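Local coordinates for protein TRAP dicarboxylate transporter, DctP subunit (Anaerococcus prevoti, PDB 4N91) that binds D-glucuronate in either anomeric form and, as a TRAP-family solute-binding protein, probably delivers it to a membrane transporter, at residues N110-Y121 and Y234-D242; A94-F102 and V176-R184. One frame throughout, in Å; residues are numbered along the deposited sequence.

Contacts 1 and 2 are both largely buried and lie side by side, their segments alternating along the chain. In contact 1, residues 234-242 cross from the four-stranded to the five-stranded mixed sheet and end at the sugar pocket, and aromatic packing is combined with hydrogen bonds to backbone carbonyls. Contact 2 sets the short helix 96-99 and what follows against the start of helix 180-188; a carboxylate at that helix end dominates, while Thr101, Gln178 and Pro180 lie at the surface. Asn110 to Glu100 and Gln238 to Asn182 are probable hydrogen bonds joining the two, and Asp242, Ser95 and Gln177 bring both to the glucuronate pocket.

Contact 1: residues N110-Y121 and Y234-D242; sequences NLPYLFASSEAY and YDMHQMVPD. With BDP (beta-D-glucopyranuronic acid), chain C.
Tyr121, with CG anti to the backbone N (chi1 171°), and Met239, with CG anti to the carbonyl carbon (chi1 -56°), bring a ring and a selenomethionine chain together. Met239 CB sits over the centre of the Tyr121 ring, 3.9 Å from its centroid, in a CH-pi contact; the selenium follows obliquely as a Met-aromatic contact, and the terminal CE ends 3.6 Å from Tyr121 CD2, touching Ser118 CB as well. A long unbranched chain, bent at chi3, suits this curved path. The Phe115 ring, one face against Tyr121, turns its edge to Met239 O. Tyr121 OH rests against Pro241 and bonds a water.

Tyr113 grips the other end twice. Its N donates to His237 O (2.8 Å), and its OH reaches Asp235 O at 2.7 Å from above the carbonyl plane, while His237 CA lies over one ring face. A phenylalanine in its place would probably leave Asp235 O without this donor, though the ring could still pack. Gln238 NE2 donates in its own amide plane to Asn110 O (2.7 Å), and its OE1 accepts from Asn182.

Residues 234-242 pass from strand 231-238 of one sheet to strand 242-247 of the other, ending at Asp242, whose OD1 lies 2.7 Å from glucuronate O3. Three carbonyls on the two segments thus each have a donor, consistent with a fixed course for this irregular crossing.

Contact 2: residues A94-F102 and V176-R184; sequences ASNAILETF and VQQSPTNVR. With BDP (beta-D-glucopyranuronic acid), chain C.
Glu100 and the first turn of helix 180-188 form the tight part of this contact. Thr181 N donates to Glu100 OE2 at 2.9 Å and nearly straight (170°), and Thr181 OG1 donates to OE1 at 2.7 Å, so both oxygens are met on their syn sides by one residue. Ser179, the N-cap, also brings OG to 2.8 Å from Glu100 OE2, but its single proton may go instead to OD1 of Asn182, whose ND2 bonds Gln238 OE1. The glutamate reaches across because its chain runs extended beyond CG (chi2 179°). Asn110 ND2 bonds OE1 too, and the positive end of the helix dipole is likely to favour the buried carboxylate's charged form. Ala97 CB comes within 3.2 Å of Gln177 NE2, a closeness that a larger side chain would hinder.

The place is the ligand cleft of a two-lobed periplasmic binding protein: strand 91-95 belongs to the five-stranded sheet, strand 173-176 to the opposite lobe, and glucuronate lies between. There Gln177 NE2 donates to Ser95 OG over a longer 3.2 Å. Ser95 OG also accepts from Ala97 N, capping helix 96-99, while Gln177 OE1 comes near the sugar carboxylate, 3.4 Å from O6A, with no hydrogen bond assigned.

Toward solvent the contact rests on a few atoms. Thr101 CG2 meets Pro180 CD at 3.5 Å, tighter than usual; Thr101 OG1 turns back to Ile98 O, which leaves the methyl for the proline. Beyond it Gln178, deposited in two conformers, meets Thr101 through a water, which lies 2.9 Å from Gln178 O.

Contact 1: residues N110-Y121 and Y234-D242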
loop_
_atom_site.group_PDB
_atom_site.type_symbol
_atom_site.label_atom_id
_atom_site.label_comp_id
_atom_site.label_asym_id
_atom_site.label_seq_id
_atom_site.Cartn_x
_atom_site.Cartn_y
_atom_site.Cartn_z
ATOM N N ASN A 110 -2.768 1.454 -9.002
ATOM C CA ASN A 110 -2.338 2.809 -8.617
ATOM C C ASN A 110 -3.162 3.917 -9.263
ATOM O O ASN A 110 -2.938 5.098 -8.992
ATOM C CB ASN A 110 -0.862 3.011 -8.949
ATOM C CG ASN A 110 0.027 2.088 -8.147
ATOM O OD1 ASN A 110 -0.338 1.698 -7.036
ATOM N ND2 ASN A 110 1.158 1.691 -8.718
ATOM N N LEU A 111 -4.131 3.550 -10.095
ATOM C CA LEU A 111 -4.966 4.546 -10.758
ATOM C C LEU A 111 -5.836 5.272 -9.732
ATOM O O LEU A 111 -6.457 4.640 -8.900
ATOM C CB LEU A 111 -5.864 3.884 -11.807
ATOM C CG LEU A 111 -5.135 3.251 -12.996
ATOM C CD1 LEU A 111 -6.125 2.531 -13.919
ATOM C CD2 LEU A 111 -4.367 4.320 -13.748
ATOM N N PRO A 112 -5.896 6.605 -9.802
ATOM C CA PRO A 112 -6.777 7.360 -8.913
ATOM C C PRO A 112 -8.251 7.138 -9.228
ATOM O O PRO A 112 -8.629 6.960 -10.404
ATOM C CB PRO A 112 -6.411 8.820 -9.202
ATOM C CG PRO A 112 -5.144 8.774 -9.975
ATOM C CD PRO A 112 -5.122 7.482 -10.691
ATOM N N TYR A 113 -9.058 7.126 -8.171
ATOM C CA TYR A 113 -10.502 7.014 -8.282
ATOM C C TYR A 113 -10.892 5.833 -9.147
ATOM O O TYR A 113 -11.767 5.925 -10.010
ATOM C CB TYR A 113 -11.079 8.326 -8.799
ATOM C CG TYR A 113 -10.802 9.444 -7.838
ATOM C CD1 TYR A 113 -11.422 9.477 -6.600
ATOM C CD2 TYR A 113 -9.890 10.442 -8.133
ATOM C CE1 TYR A 113 -11.162 10.487 -5.698
ATOM C CE2 TYR A 113 -9.625 11.453 -7.248
ATOM C CZ TYR A 113 -10.255 11.468 -6.023
ATOM O OH TYR A 113 -9.975 12.473 -5.114
ATOM N N LEU A 114 -10.242 4.714 -8.873
ATOM C CA LEU A 114 -10.441 3.501 -9.637
ATOM C C LEU A 114 -11.597 2.714 -9.064
ATOM O O LEU A 114 -12.445 2.217 -9.811
ATOM C CB LEU A 114 -9.164 2.659 -9.622
ATOM C CG LEU A 114 -9.283 1.276 -10.237
ATOM C CD1 LEU A 114 -9.592 1.408 -11.725
ATOM C CD2 LEU A 114 -7.995 0.505 -9.992
ATOM N N PHE A 115 -11.659 2.605 -7.740
ATOM C CA PHE A 115 -12.696 1.779 -7.121
ATOM C C PHE A 115 -13.880 2.582 -6.602
ATOM O O PHE A 115 -13.716 3.643 -5.986
ATOM C CB PHE A 115 -12.097 0.979 -5.974
ATOM C CG PHE A 115 -10.947 0.108 -6.388
ATOM C CD1 PHE A 115 -11.171 -1.006 -7.187
ATOM C CD2 PHE A 115 -9.671 0.389 -5.971
ATOM C CE1 PHE A 115 -10.115 -1.813 -7.570
ATOM C CE2 PHE A 115 -8.611 -0.414 -6.340
ATOM C CZ PHE A 115 -8.841 -1.522 -7.151
ATOM N N ALA A 116 -15.080 2.074 -6.838
ATOM C CA ALA A 116 -16.275 2.821 -6.457
ATOM C C ALA A 116 -16.489 2.790 -4.951
ATOM O O ALA A 116 -17.102 3.704 -4.391
ATOM C CB ALA A 116 -17.494 2.260 -7.174
ATOM N N SER A 117 -16.004 1.736 -4.302
ATOM C CA SER A 117 -16.303 1.495 -2.885
ATOM C C SER A 117 -15.241 0.580 -2.327
ATOM O O SER A 117 -14.544 -0.096 -3.092
ATOM C CB SER A 117 -17.671 0.820 -2.726
ATOM O OG SER A 117 -17.658 -0.518 -3.210
ATOM N N SER A 118 -15.133 0.523 -1.001
ATOM C CA SER A 118 -14.169 -0.381 -0.390
ATOM C C SER A 118 -14.588 -1.818 -0.666
ATOM O O SER A 118 -13.742 -2.699 -0.843
ATOM C CB SER A 118 -13.985 -0.094 1.119
ATOM O OG SER A 118 -15.131 -0.441 1.865
ATOM N N GLU A 119 -15.894 -2.064 -0.772
ATOM C CA GLU A 119 -16.344 -3.417 -1.082
ATOM C C GLU A 119 -15.908 -3.820 -2.493
ATOM O O GLU A 119 -15.481 -4.958 -2.713
ATOM C CB GLU A 119 -17.872 -3.560 -0.953
ATOM C CG GLU A 119 -18.446 -2.976 0.316
ATOM C CD GLU A 119 -18.786 -1.496 0.156
ATOM O OE1 GLU A 119 -19.702 -1.181 -0.647
ATOM O OE2 GLU A 119 -18.138 -0.654 0.804
ATOM N N ALA A 120 -16.044 -2.915 -3.465
ATOM C CA ALA A 120 -15.575 -3.215 -4.821
ATOM C C ALA A 120 -14.085 -3.561 -4.801
ATOM O O ALA A 120 -13.654 -4.564 -5.364
ATOM C CB ALA A 120 -15.832 -2.031 -5.760
ATOM N N TYR A 121 -13.320 -2.727 -4.113
ATOM C CA TYR A 121 -11.892 -2.906 -3.952
ATOM C C TYR A 121 -11.530 -4.280 -3.367
ATOM O O TYR A 121 -10.714 -5.008 -3.920
ATOM C CB TYR A 121 -11.402 -1.759 -3.054
ATOM C CG TYR A 121 -9.978 -1.843 -2.566
ATOM C CD1 TYR A 121 -8.945 -2.214 -3.411
ATOM C CD2 TYR A 121 -9.668 -1.494 -1.263
ATOM C CE1 TYR A 121 -7.625 -2.264 -2.958
ATOM C CE2 TYR A 121 -8.354 -1.529 -0.788
ATOM C CZ TYR A 121 -7.343 -1.920 -1.640
ATOM O OH TYR A 121 -6.058 -1.960 -1.187
ATOM N N TYR A 234 -10.481 14.345 3.235
ATOM C CA TYR A 234 -10.859 13.077 2.644
ATOM C C TYR A 234 -11.187 13.149 1.156
ATOM O O TYR A 234 -12.340 12.929 0.744
ATOM C CB TYR A 234 -12.044 12.502 3.407
ATOM C CG TYR A 234 -11.729 11.762 4.702
ATOM C CD1 TYR A 234 -11.209 10.475 4.672
ATOM C CD2 TYR A 234 -11.994 12.312 5.943
ATOM C CE1 TYR A 234 -10.950 9.779 5.815
ATOM C CE2 TYR A 234 -11.717 11.612 7.111
ATOM C CZ TYR A 234 -11.213 10.332 7.028
ATOM O OH TYR A 234 -10.978 9.614 8.164
ATOM N N ASP A 235 -10.184 13.458 0.353
ATOM C CA ASP A 235 -10.366 13.421 -1.087
ATOM C C ASP A 235 -10.333 11.972 -1.596
ATOM O O ASP A 235 -10.843 11.684 -2.675
ATOM C CB ASP A 235 -9.335 14.277 -1.793
ATOM C CG ASP A 235 -7.944 13.709 -1.700
ATOM O OD1 ASP A 235 -7.464 13.577 -0.563
ATOM O OD2 ASP A 235 -7.333 13.403 -2.757
HETATM N N MSE A 236 -9.720 11.082 -0.810
HETATM C CA MSE A 236 -9.690 9.628 -1.068
HETATM C C MSE A 236 -9.316 9.271 -2.521
HETATM O O MSE A 236 -10.032 8.525 -3.227
HETATM C CB MSE A 236 -11.033 9.005 -0.650
HETATM C CG MSE A 236 -11.293 9.129 0.843
HETATM SE SE MSE A 236 -13.088 8.570 1.362
HETATM C CE MSE A 236 -12.851 6.671 1.015
ATOM N N HIS A 237 -8.157 9.758 -2.951
ATOM C CA HIS A 237 -7.772 9.662 -4.352
ATOM C C HIS A 237 -7.364 8.274 -4.786
ATOM O O HIS A 237 -7.482 7.945 -5.969
ATOM C CB HIS A 237 -6.674 10.658 -4.722
ATOM C CG HIS A 237 -5.550 10.736 -3.740
ATOM N ND1 HIS A 237 -5.458 11.755 -2.821
ATOM C CD2 HIS A 237 -4.452 9.966 -3.554
ATOM C CE1 HIS A 237 -4.372 11.598 -2.092
ATOM N NE2 HIS A 237 -3.741 10.524 -2.517
ATOM N N GLN A 238 -6.891 7.455 -3.857
ATOM C CA GLN A 238 -6.480 6.092 -4.197
ATOM C C GLN A 238 -6.799 5.119 -3.084
ATOM O O GLN A 238 -6.884 5.502 -1.892
ATOM C CB GLN A 238 -4.990 5.982 -4.469
ATOM C CG GLN A 238 -4.480 6.725 -5.673
ATOM C CD GLN A 238 -2.976 6.848 -5.610
ATOM O OE1 GLN A 238 -2.394 7.399 -4.637
ATOM N NE2 GLN A 238 -2.323 6.315 -6.610
HETATM N N MSE A 239 -6.978 3.857 -3.487
HETATM C CA MSE A 239 -7.008 2.729 -2.569
HETATM C C MSE A 239 -5.899 1.808 -3.035
HETATM O O MSE A 239 -6.061 1.064 -4.004
HETATM C CB MSE A 239 -8.353 2.015 -2.556
HETATM C CG MSE A 239 -9.462 2.938 -2.238
HETATM SE SE MSE A 239 -11.145 1.976 -2.101
HETATM C CE MSE A 239 -11.078 1.625 -0.152
ATOM N N VAL A 240 -4.763 1.886 -2.354
ATOM C CA VAL A 240 -3.540 1.255 -2.861
ATOM C C VAL A 240 -3.221 0.045 -2.006
ATOM O O VAL A 240 -2.912 0.172 -0.816
ATOM C CB VAL A 240 -2.329 2.221 -2.852
ATOM C CG1 VAL A 240 -1.108 1.536 -3.459
ATOM C CG2 VAL A 240 -2.654 3.515 -3.619
ATOM N N PRO A 241 -3.316 -1.150 -2.591
ATOM C CA PRO A 241 -3.043 -2.305 -1.733
ATOM C C PRO A 241 -1.584 -2.407 -1.356
ATOM O O PRO A 241 -0.711 -2.053 -2.152
ATOM C CB PRO A 241 -3.456 -3.502 -2.605
ATOM C CG PRO A 241 -3.282 -3.009 -4.034
ATOM C CD PRO A 241 -3.645 -1.531 -3.977
ATOM N N ASP A 242 -1.317 -2.900 -0.158
ATOM C CA ASP A 242 0.001 -3.408 0.179
ATOM C C ASP A 242 0.085 -4.841 -0.346
ATOM O O ASP A 242 -0.895 -5.612 -0.288
ATOM C CB ASP A 242 0.233 -3.359 1.694
ATOM C CG ASP A 242 0.509 -1.966 2.216
ATOM O OD1 ASP A 242 1.040 -1.108 1.457
ATOM O OD2 ASP A 242 0.230 -1.738 3.416
HETATM C C1 BDP C . 1.114 2.997 3.963
HETATM C C2 BDP C . 1.369 1.699 3.347
HETATM C C3 BDP C . 2.844 1.418 3.315
HETATM C C4 BDP C . 3.549 2.428 2.587
HETATM C C5 BDP C . 3.244 3.753 3.169
HETATM C C6 BDP C . 3.851 4.908 2.332
HETATM O O2 BDP C . 0.849 0.767 4.375
HETATM O O3 BDP C . 3.087 0.097 2.730
HETATM O O4 BDP C . 4.867 2.234 2.512
HETATM O O5 BDP C . 1.793 3.991 3.196
HETATM O O6A BDP C . 5.086 4.840 2.148
HETATM O O1 BDP C . -0.277 3.313 3.704
HETATM O O6B BDP C . 3.150 5.918 2.096
HETATM O O HOH W 1 -6.744 3.275 -6.397
HETATM O O HOH W 2 -5.408 -0.035 0.593
#

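Contact 2: residues A94-F102 and V176-R184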
loop_
_atom_site.group_PDB
_atom_site.type_symbol
_atom_site.label_atom_id
_atom_site.label_comp_id
_atom_site.label_asym_id
_atom_site.label_seq_id
_atom_site.Cartn_x
_atom_site.Cartn_y
_atom_site.Cartn_z
ATOM N N ALA A 94 5.383 -4.627 0.335
ATOM C CA ALA A 94 5.623 -3.422 -0.442
ATOM C C ALA A 94 4.310 -2.829 -0.922
ATOM O O ALA A 94 3.417 -3.554 -1.353
ATOM C CB ALA A 94 6.495 -3.743 -1.646
ATOM N N SER A 95 4.184 -1.508 -0.876
ATOM C CA SER A 95 3.013 -0.874 -1.444
ATOM C C SER A 95 2.992 -1.083 -2.942
ATOM O O SER A 95 4.029 -1.040 -3.614
ATOM C CB SER A 95 3.011 0.625 -1.154
ATOM O OG SER A 95 1.899 1.264 -1.751
ATOM N N ASN A 96 1.810 -1.318 -3.470
ATOM C CA ASN A 96 1.649 -1.452 -4.915
ATOM C C ASN A 96 2.231 -0.228 -5.638
ATOM O O ASN A 96 2.678 -0.318 -6.792
ATOM C CB ASN A 96 0.173 -1.582 -5.230
ATOM C CG ASN A 96 -0.083 -2.079 -6.619
ATOM O OD1 ASN A 96 -0.060 -3.275 -6.865
ATOM N ND2 ASN A 96 -0.320 -1.165 -7.535
ATOM N N ALA A 97 2.203 0.921 -4.964
ATOM C CA ALA A 97 2.684 2.168 -5.556
ATOM C C ALA A 97 4.096 2.007 -6.120
ATOM O O ALA A 97 4.415 2.567 -7.161
ATOM C CB ALA A 97 2.648 3.298 -4.525
ATOM N N ILE A 98 4.969 1.302 -5.410
ATOM C CA ILE A 98 6.354 1.209 -5.847
ATOM C C ILE A 98 6.628 0.031 -6.771
ATOM O O ILE A 98 7.620 0.011 -7.479
ATOM C CB ILE A 98 7.373 1.213 -4.683
ATOM C CG1 ILE A 98 7.297 -0.076 -3.886
ATOM C CG2 ILE A 98 7.196 2.491 -3.774
ATOM C CD1 ILE A 98 8.467 -0.279 -2.953
ATOM N N LEU A 99 5.724 -0.938 -6.815
ATOM C CA LEU A 99 5.957 -2.123 -7.630
ATOM C C LEU A 99 5.845 -1.817 -9.117
ATOM O O LEU A 99 6.422 -2.523 -9.932
ATOM C CB LEU A 99 5.023 -3.244 -7.244
ATOM C CG LEU A 99 5.271 -3.774 -5.821
ATOM C CD1 LEU A 99 4.268 -4.863 -5.512
ATOM C CD2 LEU A 99 6.683 -4.293 -5.638
ATOM N N GLU A 100 5.149 -0.740 -9.470
ATOM C CA GLU A 100 5.048 -0.336 -10.871
ATOM C C GLU A 100 6.386 -0.001 -11.514
ATOM O O GLU A 100 6.484 0.002 -12.718
ATOM C CB GLU A 100 4.074 0.837 -11.027
ATOM C CG GLU A 100 4.540 2.121 -10.383
ATOM C CD GLU A 100 3.569 3.288 -10.562
ATOM O OE1 GLU A 100 2.372 3.069 -10.891
ATOM O OE2 GLU A 100 4.020 4.435 -10.352
ATOM N N THR A 101 7.413 0.277 -10.716
ATOM C CA THR A 101 8.739 0.549 -11.251
ATOM C C THR A 101 9.510 -0.746 -11.521
ATOM O O THR A 101 10.538 -0.720 -12.171
ATOM C CB THR A 101 9.570 1.494 -10.333
ATOM O OG1 THR A 101 9.825 0.874 -9.066
ATOM C CG2 THR A 101 8.835 2.803 -10.114
ATOM N N PHE A 102 8.985 -1.867 -11.039
ATOM C CA PHE A 102 9.574 -3.178 -11.285
ATOM C C PHE A 102 8.900 -3.881 -12.457
ATOM O O PHE A 102 9.547 -4.639 -13.176
ATOM C CB PHE A 102 9.527 -4.049 -10.012
ATOM C CG PHE A 102 10.422 -3.537 -8.928
ATOM C CD1 PHE A 102 10.005 -2.510 -8.099
ATOM C CD2 PHE A 102 11.709 -4.029 -8.777
ATOM C CE1 PHE A 102 10.856 -2.001 -7.115
ATOM C CE2 PHE A 102 12.552 -3.523 -7.799
ATOM C CZ PHE A 102 12.121 -2.520 -6.971
ATOM N N VAL A 176 5.092 11.923 -1.725
ATOM C CA VAL A 176 4.463 10.734 -2.272
ATOM C C VAL A 176 5.471 9.584 -2.168
ATOM O O VAL A 176 6.624 9.784 -1.800
ATOM C CB VAL A 176 4.026 10.923 -3.726
ATOM C CG1 VAL A 176 2.949 12.008 -3.786
ATOM C CG2 VAL A 176 5.208 11.292 -4.595
ATOM N N GLN A 177 5.001 8.377 -2.446
ATOM C CA GLN A 177 5.893 7.236 -2.541
ATOM C C GLN A 177 6.705 7.323 -3.820
ATOM O O GLN A 177 6.454 8.191 -4.667
ATOM C CB GLN A 177 5.083 5.957 -2.508
ATOM C CG GLN A 177 4.256 5.813 -1.226
ATOM C CD GLN A 177 3.581 4.457 -1.153
ATOM O OE1 GLN A 177 4.204 3.454 -0.804
ATOM N NE2 GLN A 177 2.327 4.422 -1.498
ATOM N N GLN A 178 7.703 6.451 -3.948
ATOM C CA GLN A 178 8.537 6.416 -5.142
ATOM C C GLN A 178 7.769 5.743 -6.280
ATOM O O GLN A 178 7.966 4.565 -6.595
ATOM C CB GLN A 178 9.879 5.725 -4.888
ATOM C CG GLN A 178 10.894 6.000 -6.002
ATOM C CD GLN A 178 12.224 5.285 -5.821
ATOM O OE1 GLN A 178 12.549 4.375 -6.571
ATOM N NE2 GLN A 178 12.992 5.697 -4.831
ATOM N N SER A 179 6.902 6.533 -6.895
ATOM C CA SER A 179 5.895 6.068 -7.817
ATOM C C SER A 179 5.660 7.101 -8.916
ATOM O O SER A 179 5.128 8.187 -8.651
ATOM C CB SER A 179 4.589 5.903 -7.033
ATOM O OG SER A 179 3.483 5.722 -7.907
ATOM N N PRO A 180 6.070 6.795 -10.150
ATOM C CA PRO A 180 5.813 7.768 -11.234
ATOM C C PRO A 180 4.337 8.117 -11.403
ATOM O O PRO A 180 4.027 9.260 -11.745
ATOM C CB PRO A 180 6.398 7.101 -12.471
ATOM C CG PRO A 180 7.437 6.115 -11.918
ATOM C CD PRO A 180 6.893 5.655 -10.595
ATOM N N THR A 181 3.442 7.188 -11.106
ATOM C CA THR A 181 2.011 7.478 -11.185
ATOM C C THR A 181 1.626 8.602 -10.230
ATOM O O THR A 181 0.966 9.579 -10.616
ATOM C CB THR A 181 1.182 6.211 -10.888
ATOM O OG1 THR A 181 1.324 5.317 -11.982
ATOM C CG2 THR A 181 -0.279 6.565 -10.673
ATOM N N ASN A 182 2.101 8.512 -8.989
ATOM C CA ASN A 182 1.798 9.535 -8.009
ATOM C C ASN A 182 2.460 10.865 -8.307
ATOM O O ASN A 182 1.901 11.917 -8.009
ATOM C CB ASN A 182 2.108 9.050 -6.593
ATOM C CG ASN A 182 1.052 8.075 -6.100
ATOM O OD1 ASN A 182 1.126 6.884 -6.364
ATOM N ND2 ASN A 182 0.036 8.599 -5.419
ATOM N N VAL A 183 3.659 10.841 -8.866
ATOM C CA VAL A 183 4.267 12.097 -9.290
ATOM C C VAL A 183 3.387 12.798 -10.339
ATOM O O VAL A 183 3.115 13.996 -10.247
ATOM C CB VAL A 183 5.662 11.868 -9.829
ATOM C CG1 VAL A 183 6.207 13.143 -10.481
ATOM C CG2 VAL A 183 6.568 11.397 -8.699
ATOM N N ARG A 184 2.941 12.045 -11.345
ATOM C CA ARG A 184 2.074 12.598 -12.371
ATOM C C ARG A 184 0.751 13.104 -11.777
ATOM O O ARG A 184 0.240 14.136 -12.182
ATOM C CB ARG A 184 1.813 11.567 -13.468
ATOM C CG ARG A 184 0.908 12.043 -14.570
ATOM C CD ARG A 184 1.470 13.208 -15.342
ATOM N NE ARG A 184 0.591 13.519 -16.470
ATOM C CZ ARG A 184 0.480 14.716 -17.031
ATOM N NH1 ARG A 184 1.211 15.740 -16.592
ATOM N NH2 ARG A 184 -0.371 14.889 -18.037
HETATM C C1 BDP C . 1.114 2.997 3.963
HETATM C C2 BDP C . 1.369 1.699 3.347
HETATM C C3 BDP C . 2.844 1.418 3.315
HETATM C C4 BDP C . 3.549 2.428 2.587
HETATM C C5 BDP C . 3.244 3.753 3.169
HETATM C C6 BDP C . 3.851 4.908 2.332
HETATM O O2 BDP C . 0.849 0.767 4.375
HETATM O O3 BDP C . 3.087 0.097 2.730
HETATM O O4 BDP C . 4.867 2.234 2.512
HETATM O O5 BDP C . 1.793 3.991 3.196
HETATM O O6A BDP C . 5.086 4.840 2.148
HETATM O O1 BDP C . -0.277 3.313 3.704
HETATM O O6B BDP C . 3.150 5.918 2.096
HETATM O O HOH W 3 10.050 2.678 -7.097
#